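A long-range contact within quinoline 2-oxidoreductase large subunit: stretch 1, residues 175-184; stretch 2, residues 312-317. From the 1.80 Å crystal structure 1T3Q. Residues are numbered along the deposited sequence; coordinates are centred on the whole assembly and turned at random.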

# COMPACT_ATOMS: atom_id res chain seq x y z
N GLU B 175 -7.35 61.07 -0.64
CA GLU B 175 -6.36 62.11 -0.89
C GLU B 175 -5.63 62.35 0.43
O GLU B 175 -6.23 62.86 1.38
CB GLU B 175 -7.06 63.39 -1.37
CG GLU B 175 -6.13 64.56 -1.65
CD GLU B 175 -4.96 64.18 -2.55
OE1 GLU B 175 -3.93 63.71 -2.03
OE2 GLU B 175 -5.09 64.35 -3.78
N LEU B 176 -4.35 62.00 0.49
CA LEU B 176 -3.60 62.15 1.73
C LEU B 176 -2.56 63.26 1.78
O LEU B 176 -2.11 63.63 2.86
CB LEU B 176 -2.92 60.82 2.08
CG LEU B 176 -3.78 59.56 2.08
CD1 LEU B 176 -2.94 58.39 2.60
CD2 LEU B 176 -5.02 59.75 2.95
N ALA B 177 -2.16 63.78 0.62
CA ALA B 177 -1.15 64.84 0.58
C ALA B 177 -1.43 65.95 1.59
O ALA B 177 -0.56 66.31 2.39
CB ALA B 177 -1.04 65.42 -0.83
N PRO B 178 -2.65 66.52 1.57
CA PRO B 178 -2.93 67.59 2.54
C PRO B 178 -2.86 67.12 3.99
O PRO B 178 -2.52 67.91 4.88
CB PRO B 178 -4.32 68.07 2.13
CG PRO B 178 -4.93 66.86 1.48
CD PRO B 178 -3.79 66.30 0.67
N ILE B 179 -3.17 65.86 4.25
CA ILE B 179 -3.10 65.36 5.62
C ILE B 179 -1.65 65.29 6.08
O ILE B 179 -1.31 65.75 7.17
CB ILE B 179 -3.77 63.96 5.75
CG1 ILE B 179 -5.26 64.08 5.43
CG2 ILE B 179 -3.56 63.41 7.15
CD1 ILE B 179 -6.03 62.76 5.48
N PHE B 180 -0.78 64.72 5.24
CA PHE B 180 0.64 64.63 5.59
C PHE B 180 1.27 66.01 5.68
O PHE B 180 2.24 66.21 6.40
CB PHE B 180 1.40 63.78 4.57
CG PHE B 180 1.24 62.31 4.78
CD1 PHE B 180 0.18 61.62 4.21
CD2 PHE B 180 2.13 61.62 5.60
CE1 PHE B 180 -0.01 60.26 4.47
CE2 PHE B 180 1.96 60.26 5.86
CZ PHE B 180 0.88 59.58 5.29
N ALA B 181 0.71 66.96 4.94
CA ALA B 181 1.25 68.31 4.94
C ALA B 181 0.87 69.12 6.17
O ALA B 181 1.61 70.03 6.57
CB ALA B 181 0.80 69.04 3.68
N SER B 182 -0.26 68.79 6.80
CA SER B 182 -0.72 69.56 7.95
C SER B 182 -0.77 68.84 9.29
O SER B 182 -0.95 69.48 10.33
CB SER B 182 -2.11 70.14 7.66
OG SER B 182 -2.09 71.02 6.56
N SER B 183 -0.64 67.52 9.28
CA SER B 183 -0.68 66.75 10.53
C SER B 183 0.43 67.17 11.48
O SER B 183 1.49 67.62 11.05
CB SER B 183 -0.58 65.25 10.24
OG SER B 183 0.64 64.95 9.58
N ALA B 184 0.19 67.02 12.78
CA ALA B 184 1.17 67.37 13.79
C ALA B 184 2.43 66.53 13.60
O ALA B 184 3.55 67.00 13.81
CB ALA B 184 0.60 67.14 15.19
N PHE B 312 -3.91 58.17 14.82
CA PHE B 312 -3.60 58.02 13.40
C PHE B 312 -4.61 58.75 12.52
O PHE B 312 -5.82 58.51 12.63
CB PHE B 312 -3.57 56.54 13.00
CG PHE B 312 -2.63 55.71 13.82
CD1 PHE B 312 -1.49 56.28 14.40
CD2 PHE B 312 -2.86 54.35 14.00
CE1 PHE B 312 -0.61 55.49 15.15
CE2 PHE B 312 -1.98 53.56 14.74
CZ PHE B 312 -0.85 54.13 15.32
N LEU B 313 -4.12 59.61 11.65
CA LEU B 313 -4.98 60.38 10.76
C LEU B 313 -5.02 59.79 9.35
O LEU B 313 -6.01 59.94 8.63
CB LEU B 313 -4.49 61.82 10.68
CG LEU B 313 -4.44 62.58 12.00
CD1 LEU B 313 -3.89 63.99 11.75
CD2 LEU B 313 -5.83 62.64 12.62
N ALA B 314 -3.94 59.12 8.96
CA ALA B 314 -3.87 58.53 7.64
C ALA B 314 -2.73 57.55 7.48
O ALA B 314 -1.69 57.67 8.13
CB ALA B 314 -3.74 59.64 6.59
N LEU B 315 -2.92 56.59 6.59
CA LEU B 315 -1.89 55.60 6.30
C LEU B 315 -1.81 55.44 4.79
O LEU B 315 -2.81 55.16 4.12
CB LEU B 315 -2.20 54.26 6.96
CG LEU B 315 -1.14 53.17 6.74
CD1 LEU B 315 -1.26 52.10 7.81
CD2 LEU B 315 -1.30 52.55 5.36
N GLU B 316 -0.61 55.61 4.27
CA GLU B 316 -0.39 55.47 2.84
C GLU B 316 0.59 54.31 2.63
O GLU B 316 1.56 54.18 3.37
CB GLU B 316 0.20 56.76 2.29
CG GLU B 316 0.56 56.73 0.82
CD GLU B 316 0.86 58.12 0.29
OE1 GLU B 316 1.66 58.84 0.93
OE2 GLU B 316 0.30 58.49 -0.77
N ASN B 317 0.33 53.47 1.64
CA ASN B 317 1.23 52.36 1.36
C ASN B 317 1.25 51.93 -0.09
O ASN B 317 0.22 51.58 -0.66
CB ASN B 317 0.89 51.14 2.22
CG ASN B 317 1.97 50.05 2.15
OD1 ASN B 317 1.67 48.87 1.95
ND2 ASN B 317 3.22 50.46 2.31

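How do the two backbones lie against each other? A short helix, residues 177-182, packs across a strand, residues 312-317, with an angle of 126° between their N-to-C directions, so the two run obliquely and more against each other than along. Their axes come no nearer than 8.7 Å, a gap wide enough to be filled by side chains. The nearest CA atoms are those of Leu176 and Ala314, 6.9 Å apart, just before the helix begins. Any two residues that touch are at least 130 positions apart in sequence, so it is the fold that brings these segments together.

Which apolar side chains fill the gap? Ala314 sits at the centre, its CB pointing toward the helix and meeting three residues: Ile179 CG2 lies 3.8 Å from Ala314 CB, Leu176 CD2 lies 3.9 Å from Ala314 CB, and Phe180 CE1 lies 4.3 Å from Ala314 CB. A single methyl group is small enough for all three larger side chains to converge on it. Ile179 also reaches the neighbouring strand residue, its CG2 standing 4.0 Å from Leu313 CB. Near the end of the helix, Ser183 CB approaches Leu313 CD1 at 3.9 Å; here it is the carbon of the serine that makes the contact, while its hydroxyl oxygen is hydrogen-bonded just beyond the stretches. These are van der Waals contacts, favoured by the removal of hydrocarbon surface from water, and together the two stretches bury 337 Å².

How do polar residues and backbone oxygens enter a contact of this kind? Glu316 takes part through its aliphatic portion: Leu176 CD1 is 3.6 Å from Glu316 CB, and Phe180 CE1 is 4.1 Å from the same Glu316 CB. Its OE1 is hydrogen-bonded elsewhere in the structure, so the charged end is not left without a partner. The CA-to-CB bond of Phe180 points sideways, yet its ring extends nearer the strand and meets Glu316 CB and the Ala314 carbonyl obliquely, with Phe180 CZ 4.3 Å from Ala314 O. The CA-to-CB bond of Leu315 points away, and the residue touches the other stretch through its backbone, where Leu315 O lies 3.6 Å from Leu176 CD1. Such carbon-to-oxygen approaches are packing contacts.

Where, then, are the hydrogen bonds? None crosses between the stretches; those within stretch 1 hold the helix that presents the packing surface. Glu175 caps its start, with Ala177 N donating to Glu175 OE1 at 3.2 Å, which satisfies an amide that the first turn cannot. Phe180 N then bonds to Leu176 O at 2.9 Å and Ala181 N to Ala177 O at 2.9 Å, in the i-to-i+4 pattern of an α-helix. Ser183 N closes the series on Ile179 O at 2.8 Å, although Ser183 itself has already left helical phi/psi. This framework places Leu176, Ile179, Phe180 and Ser183 where their side chains can reach the strand.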